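Local coordinates for protein CurF (Lyngbya majuscula, PDB 5DP2) that probably catalyses NADPH-dependent cyclopropane ring formation during curacin A biosynthesis, as an unusual enoyl reductase domain of a polyketide synthase, at residues L13-T25 against E52-I64. Sequence-based numbering, arbitrary orientation.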
loop_
_atom_site.group_PDB
_atom_site.type_symbol
_atom_site.label_atom_id
_atom_site.label_comp_id
_atom_site.label_asym_id
_atom_site.label_seq_id
_atom_site.Cartn_x
_atom_site.Cartn_y
_atom_site.Cartn_z
ATOM N N LEU A 13 -14.026 -11.614 6.740
ATOM C CA LEU A 13 -14.540 -11.188 5.428
ATOM C C LEU A 13 -14.155 -12.235 4.383
ATOM O O LEU A 13 -12.998 -12.621 4.247
ATOM C CB LEU A 13 -13.929 -9.821 5.083
ATOM C CG LEU A 13 -14.565 -9.113 3.885
ATOM C CD1 LEU A 13 -15.986 -8.718 4.177
ATOM C CD2 LEU A 13 -13.721 -7.878 3.553
ATOM N N ARG A 14 -15.166 -12.683 3.615
ATOM C CA ARG A 14 -14.989 -13.741 2.641
ATOM C C ARG A 14 -15.859 -13.473 1.422
ATOM O O ARG A 14 -16.742 -12.616 1.457
ATOM C CB ARG A 14 -15.356 -15.111 3.264
ATOM C CG ARG A 14 -14.512 -15.503 4.476
ATOM C CD ARG A 14 -13.086 -15.896 4.128
ATOM N NE ARG A 14 -13.017 -17.298 3.665
ATOM C CZ ARG A 14 -13.029 -18.337 4.508
ATOM N NH1 ARG A 14 -12.931 -18.170 5.810
ATOM N NH2 ARG A 14 -13.124 -19.573 4.027
ATOM N N ILE A 15 -15.610 -14.234 0.363
ATOM C CA ILE A 15 -16.455 -14.227 -0.830
ATOM C C ILE A 15 -16.777 -15.667 -1.231
ATOM O O ILE A 15 -15.980 -16.575 -1.006
ATOM C CB ILE A 15 -15.787 -13.497 -2.013
ATOM C CG1 ILE A 15 -14.405 -14.061 -2.335
ATOM C CG2 ILE A 15 -15.735 -12.001 -1.764
ATOM C CD1 ILE A 15 -13.777 -13.505 -3.596
ATOM N N PRO A 16 -17.911 -15.858 -1.935
ATOM C CA PRO A 16 -18.246 -17.185 -2.431
ATOM C C PRO A 16 -17.630 -17.480 -3.790
ATOM O O PRO A 16 -17.553 -18.654 -4.196
ATOM C CB PRO A 16 -19.766 -17.128 -2.547
ATOM C CG PRO A 16 -20.068 -15.699 -2.838
ATOM C CD PRO A 16 -19.065 -14.947 -1.999
ATOM N N SER A 17 -17.247 -16.439 -4.520
ATOM C CA SER A 17 -16.879 -16.534 -5.932
ATOM C C SER A 17 -16.375 -15.137 -6.304
ATOM O O SER A 17 -16.622 -14.163 -5.576
ATOM C CB SER A 17 -18.066 -16.916 -6.820
ATOM O OG SER A 17 -19.138 -16.009 -6.642
ATOM N N TYR A 18 -15.713 -15.038 -7.451
ATOM C CA TYR A 18 -15.182 -13.768 -7.950
ATOM C C TYR A 18 -16.193 -13.040 -8.828
ATOM O O TYR A 18 -17.045 -13.667 -9.490
ATOM C CB TYR A 18 -13.932 -14.021 -8.780
ATOM C CG TYR A 18 -12.776 -14.567 -7.979
ATOM C CD1 TYR A 18 -12.291 -13.872 -6.893
ATOM C CD2 TYR A 18 -12.151 -15.767 -8.294
ATOM C CE1 TYR A 18 -11.224 -14.352 -6.139
ATOM C CE2 TYR A 18 -11.072 -16.258 -7.541
ATOM C CZ TYR A 18 -10.616 -15.532 -6.456
ATOM O OH TYR A 18 -9.555 -15.962 -5.668
ATOM N N GLY A 19 -16.085 -11.712 -8.840
ATOM C CA GLY A 19 -16.725 -10.886 -9.858
ATOM C C GLY A 19 -17.516 -9.691 -9.390
ATOM O O GLY A 19 -17.713 -8.749 -10.180
ATOM N N LEU A 20 -18.015 -9.711 -8.154
ATOM C CA LEU A 20 -18.869 -8.620 -7.648
ATOM C C LEU A 20 -18.497 -8.221 -6.223
ATOM O O LEU A 20 -18.394 -9.086 -5.337
ATOM C CB LEU A 20 -20.337 -8.964 -7.654
ATOM C CG LEU A 20 -21.020 -9.172 -9.012
ATOM C CD1 LEU A 20 -22.473 -9.490 -8.790
ATOM C CD2 LEU A 20 -20.893 -7.983 -9.963
ATOM N N LEU A 21 -18.351 -6.922 -5.981
ATOM C CA LEU A 21 -18.092 -6.436 -4.630
ATOM C C LEU A 21 -19.236 -6.778 -3.677
ATOM O O LEU A 21 -18.997 -7.014 -2.483
ATOM C CB LEU A 21 -17.824 -4.920 -4.616
ATOM C CG LEU A 21 -16.589 -4.464 -5.405
ATOM C CD1 LEU A 21 -16.400 -2.972 -5.255
ATOM C CD2 LEU A 21 -15.344 -5.217 -4.992
ATOM N N LYS A 22 -20.477 -6.807 -4.183
ATOM C CA LYS A 22 -21.607 -7.017 -3.283
ATOM C C LYS A 22 -21.589 -8.392 -2.647
ATOM O O LYS A 22 -22.322 -8.642 -1.689
ATOM C CB LYS A 22 -22.947 -6.752 -3.964
ATOM C CG LYS A 22 -23.341 -7.798 -4.988
ATOM C CD LYS A 22 -24.535 -7.388 -5.846
ATOM C CE LYS A 22 -25.857 -7.742 -5.204
ATOM N NZ LYS A 22 -26.989 -7.348 -6.097
ATOM N N ASN A 23 -20.798 -9.319 -3.173
ATOM C CA ASN A 23 -20.727 -10.639 -2.556
ATOM C C ASN A 23 -19.751 -10.751 -1.373
ATOM O O ASN A 23 -19.675 -11.816 -0.734
ATOM C CB ASN A 23 -20.388 -11.708 -3.584
ATOM C CG ASN A 23 -21.480 -11.934 -4.613
ATOM O OD1 ASN A 23 -22.677 -11.924 -4.304
ATOM N ND2 ASN A 23 -21.061 -12.213 -5.832
ATOM N N LEU A 24 -19.053 -9.669 -1.029
ATOM C CA LEU A 24 -18.275 -9.648 0.221
ATOM C C LEU A 24 -19.240 -9.871 1.394
ATOM O O LEU A 24 -20.266 -9.210 1.483
ATOM C CB LEU A 24 -17.587 -8.297 0.365
ATOM C CG LEU A 24 -16.346 -8.115 -0.511
ATOM C CD1 LEU A 24 -16.014 -6.642 -0.679
ATOM C CD2 LEU A 24 -15.167 -8.884 0.074
ATOM N N THR A 25 -18.863 -10.782 2.294
ATOM C CA THR A 25 -19.709 -11.294 3.355
ATOM C C THR A 25 -18.885 -11.443 4.644
ATOM O O THR A 25 -17.794 -11.988 4.593
ATOM C CB THR A 25 -20.229 -12.693 2.920
ATOM O OG1 THR A 25 -20.903 -12.601 1.649
ATOM C CG2 THR A 25 -21.144 -13.312 3.968
ATOM N N GLU A 52 -6.927 -5.643 -3.421
ATOM C CA GLU A 52 -8.067 -6.415 -2.908
ATOM C C GLU A 52 -9.337 -6.162 -3.704
ATOM O O GLU A 52 -10.144 -7.076 -3.853
ATOM C CB GLU A 52 -8.251 -6.115 -1.433
ATOM C CG GLU A 52 -7.042 -6.610 -0.628
ATOM C CD GLU A 52 -6.963 -6.156 0.785
ATOM O OE1 GLU A 52 -7.245 -4.969 1.070
ATOM O OE2 GLU A 52 -6.547 -6.993 1.625
ATOM N N VAL A 53 -9.530 -4.944 -4.207
ATOM C CA VAL A 53 -10.597 -4.686 -5.176
ATOM C C VAL A 53 -10.391 -5.551 -6.426
ATOM O O VAL A 53 -11.310 -6.233 -6.876
ATOM C CB VAL A 53 -10.661 -3.171 -5.523
ATOM C CG1 VAL A 53 -11.657 -2.918 -6.639
ATOM C CG2 VAL A 53 -11.022 -2.345 -4.293
ATOM N N LEU A 54 -9.170 -5.564 -6.959
ATOM C CA LEU A 54 -8.876 -6.381 -8.135
ATOM C C LEU A 54 -9.096 -7.861 -7.828
ATOM O O LEU A 54 -9.550 -8.622 -8.690
ATOM C CB LEU A 54 -7.434 -6.148 -8.612
ATOM C CG LEU A 54 -7.027 -4.728 -8.998
ATOM C CD1 LEU A 54 -5.575 -4.734 -9.455
ATOM C CD2 LEU A 54 -7.958 -4.163 -10.064
ATOM N N ASN A 55 -8.771 -8.276 -6.601
ATOM C CA ASN A 55 -8.974 -9.678 -6.215
ATOM C C ASN A 55 -10.461 -10.036 -6.250
ATOM O O ASN A 55 -10.865 -11.059 -6.852
ATOM C CB ASN A 55 -8.510 -9.937 -4.770
ATOM C CG ASN A 55 -7.007 -9.861 -4.513
ATOM O OD1 ASN A 55 -6.636 -9.617 -3.357
ATOM N ND2 ASN A 55 -6.174 -10.117 -5.505
ATOM N N VAL A 56 -11.313 -9.233 -5.608
ATOM C CA VAL A 56 -12.742 -9.569 -5.552
ATOM C C VAL A 56 -13.342 -9.626 -6.964
ATOM O O VAL A 56 -14.168 -10.499 -7.237
ATOM C CB VAL A 56 -13.529 -8.593 -4.663
ATOM C CG1 VAL A 56 -15.022 -8.911 -4.696
ATOM C CG2 VAL A 56 -13.039 -8.648 -3.218
ATOM N N LEU A 57 -12.930 -8.698 -7.814
ATOM C CA LEU A 57 -13.455 -8.607 -9.181
ATOM C C LEU A 57 -12.902 -9.664 -10.121
ATOM O O LEU A 57 -13.399 -9.798 -11.241
ATOM C CB LEU A 57 -13.168 -7.206 -9.735
ATOM C CG LEU A 57 -13.906 -6.065 -9.015
ATOM C CD1 LEU A 57 -13.460 -4.737 -9.598
ATOM C CD2 LEU A 57 -15.426 -6.220 -9.046
ATOM N N GLY A 58 -11.904 -10.427 -9.696
ATOM C CA GLY A 58 -11.292 -11.443 -10.537
ATOM C C GLY A 58 -10.311 -10.899 -11.576
ATOM O O GLY A 58 -10.024 -11.587 -12.555
ATOM N N ILE A 59 -9.784 -9.692 -11.368
ATOM C CA ILE A 59 -8.836 -9.062 -12.290
ATOM C C ILE A 59 -7.396 -9.510 -11.974
ATOM O O ILE A 59 -6.570 -9.675 -12.884
ATOM C CB ILE A 59 -8.997 -7.517 -12.251
ATOM C CG1 ILE A 59 -10.400 -7.149 -12.766
ATOM C CG2 ILE A 59 -7.917 -6.824 -13.071
ATOM C CD1 ILE A 59 -10.847 -5.724 -12.520
ATOM N N PHE A 60 -7.083 -9.663 -10.682
ATOM C CA PHE A 60 -5.774 -10.161 -10.236
ATOM C C PHE A 60 -6.053 -11.298 -9.274
ATOM O O PHE A 60 -6.755 -11.104 -8.278
ATOM C CB PHE A 60 -4.940 -9.076 -9.525
ATOM C CG PHE A 60 -3.516 -9.496 -9.243
ATOM C CD1 PHE A 60 -3.194 -10.342 -8.173
ATOM C CD2 PHE A 60 -2.489 -9.048 -10.042
ATOM C CE1 PHE A 60 -1.897 -10.763 -7.950
ATOM C CE2 PHE A 60 -1.183 -9.456 -9.808
ATOM C CZ PHE A 60 -0.886 -10.307 -8.754
ATOM N N GLN A 61 -5.496 -12.472 -9.558
ATOM C CA GLN A 61 -5.699 -13.626 -8.686
ATOM C C GLN A 61 -4.492 -13.860 -7.776
ATOM O O GLN A 61 -3.362 -13.970 -8.262
ATOM C CB GLN A 61 -5.987 -14.893 -9.487
ATOM C CG GLN A 61 -6.391 -16.022 -8.577
ATOM C CD GLN A 61 -6.826 -17.232 -9.342
ATOM O OE1 GLN A 61 -6.127 -18.260 -9.349
ATOM N NE2 GLN A 61 -7.987 -17.139 -9.988
ATOM N N GLU A 62 -4.719 -13.868 -6.466
ATOM C CA GLU A 62 -3.601 -14.116 -5.568
ATOM C C GLU A 62 -3.010 -15.501 -5.794
ATOM O O GLU A 62 -3.748 -16.490 -5.941
ATOM C CB GLU A 62 -4.058 -14.013 -4.106
ATOM C CG GLU A 62 -4.470 -12.612 -3.704
ATOM C CD GLU A 62 -3.347 -11.633 -3.820
ATOM O OE1 GLU A 62 -2.271 -11.896 -3.222
ATOM O OE2 GLU A 62 -3.507 -10.570 -4.484
ATOM N N TYR A 63 -1.681 -15.578 -5.744
ATOM C CA TYR A 63 -0.938 -16.845 -5.719
ATOM C C TYR A 63 -0.239 -17.062 -4.363
ATOM O O TYR A 63 0.155 -18.190 -4.060
ATOM C CB TYR A 63 0.081 -16.928 -6.889
ATOM C CG TYR A 63 1.023 -15.773 -6.895
ATOM C CD1 TYR A 63 2.148 -15.791 -6.080
ATOM C CD2 TYR A 63 0.758 -14.608 -7.620
ATOM C CE1 TYR A 63 2.983 -14.695 -5.980
ATOM C CE2 TYR A 63 1.569 -13.503 -7.509
ATOM C CZ TYR A 63 2.686 -13.543 -6.696
ATOM O OH TYR A 63 3.453 -12.424 -6.584
ATOM N N ILE A 64 -0.073 -16.010 -3.556
ATOM C CA ILE A 64 0.536 -16.165 -2.244
ATOM C C ILE A 64 -0.419 -16.973 -1.363
ATOM O O ILE A 64 -1.568 -16.588 -1.137
ATOM C CB ILE A 64 0.875 -14.786 -1.657
ATOM C CG1 ILE A 64 2.106 -14.261 -2.403
ATOM C CG2 ILE A 64 1.101 -14.866 -0.161
ATOM C CD1 ILE A 64 2.493 -12.860 -2.063
HETATM O O HOH W 1 -7.520 -13.774 -5.744
#
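N55, in the last turn of helix 50-57, turns its backbone O to the ring of Y18, where CD1 comes to 3.2 Å from that oxygen on an oblique approach. Its amide serves the helix's own exit: ND2 donates to F60 O and, at 2.9 Å, to the anti lone pair of E62 OE2, both partners lying close to the amide plane. V56 makes the widest contact. Its backbone O accepts from G19 N at 2.8 Å in a nearly straight bond lying in the carbonyl plane, and the same oxygen sits at the Y18 ring edge. With CG1 anti to the backbone N (chi1 176°), the valine's two methyls divide the work: CG1 packs 3.7 Å from L21 CD2 and meets L20 O, while CG2 reaches L24 CD2 at 3.9 Å; I15 adds a looser touch. L57 sends CD2 back to G19 O, 3.6 Å away. At G58 the helix ends in a Schellman motif, its positive phi turning the chain past Y18 CB. Further on, extended Q61 crosses the tyrosine at about a right angle, NE2 4.0 Å from CE2, with amide and ring planes only 18° apart. At E62 a water accepts from the backbone N and hydrogen-bonds Y18 OH, tying the far end of the ring to this loop. E62 also salt-bridges R51, and N55 OD1 takes a bond from R67; the N55 side chain lies about 9 Å from the bound NADP. In what family membership suggests is a medium-chain reductase fold, the 15-24 connection between antiparallel strands 11-14 and 25-28 thus lies against the C-terminal end of helix 50-57, in the GroES-like region, while L21 and L24 also touch helix 321-329.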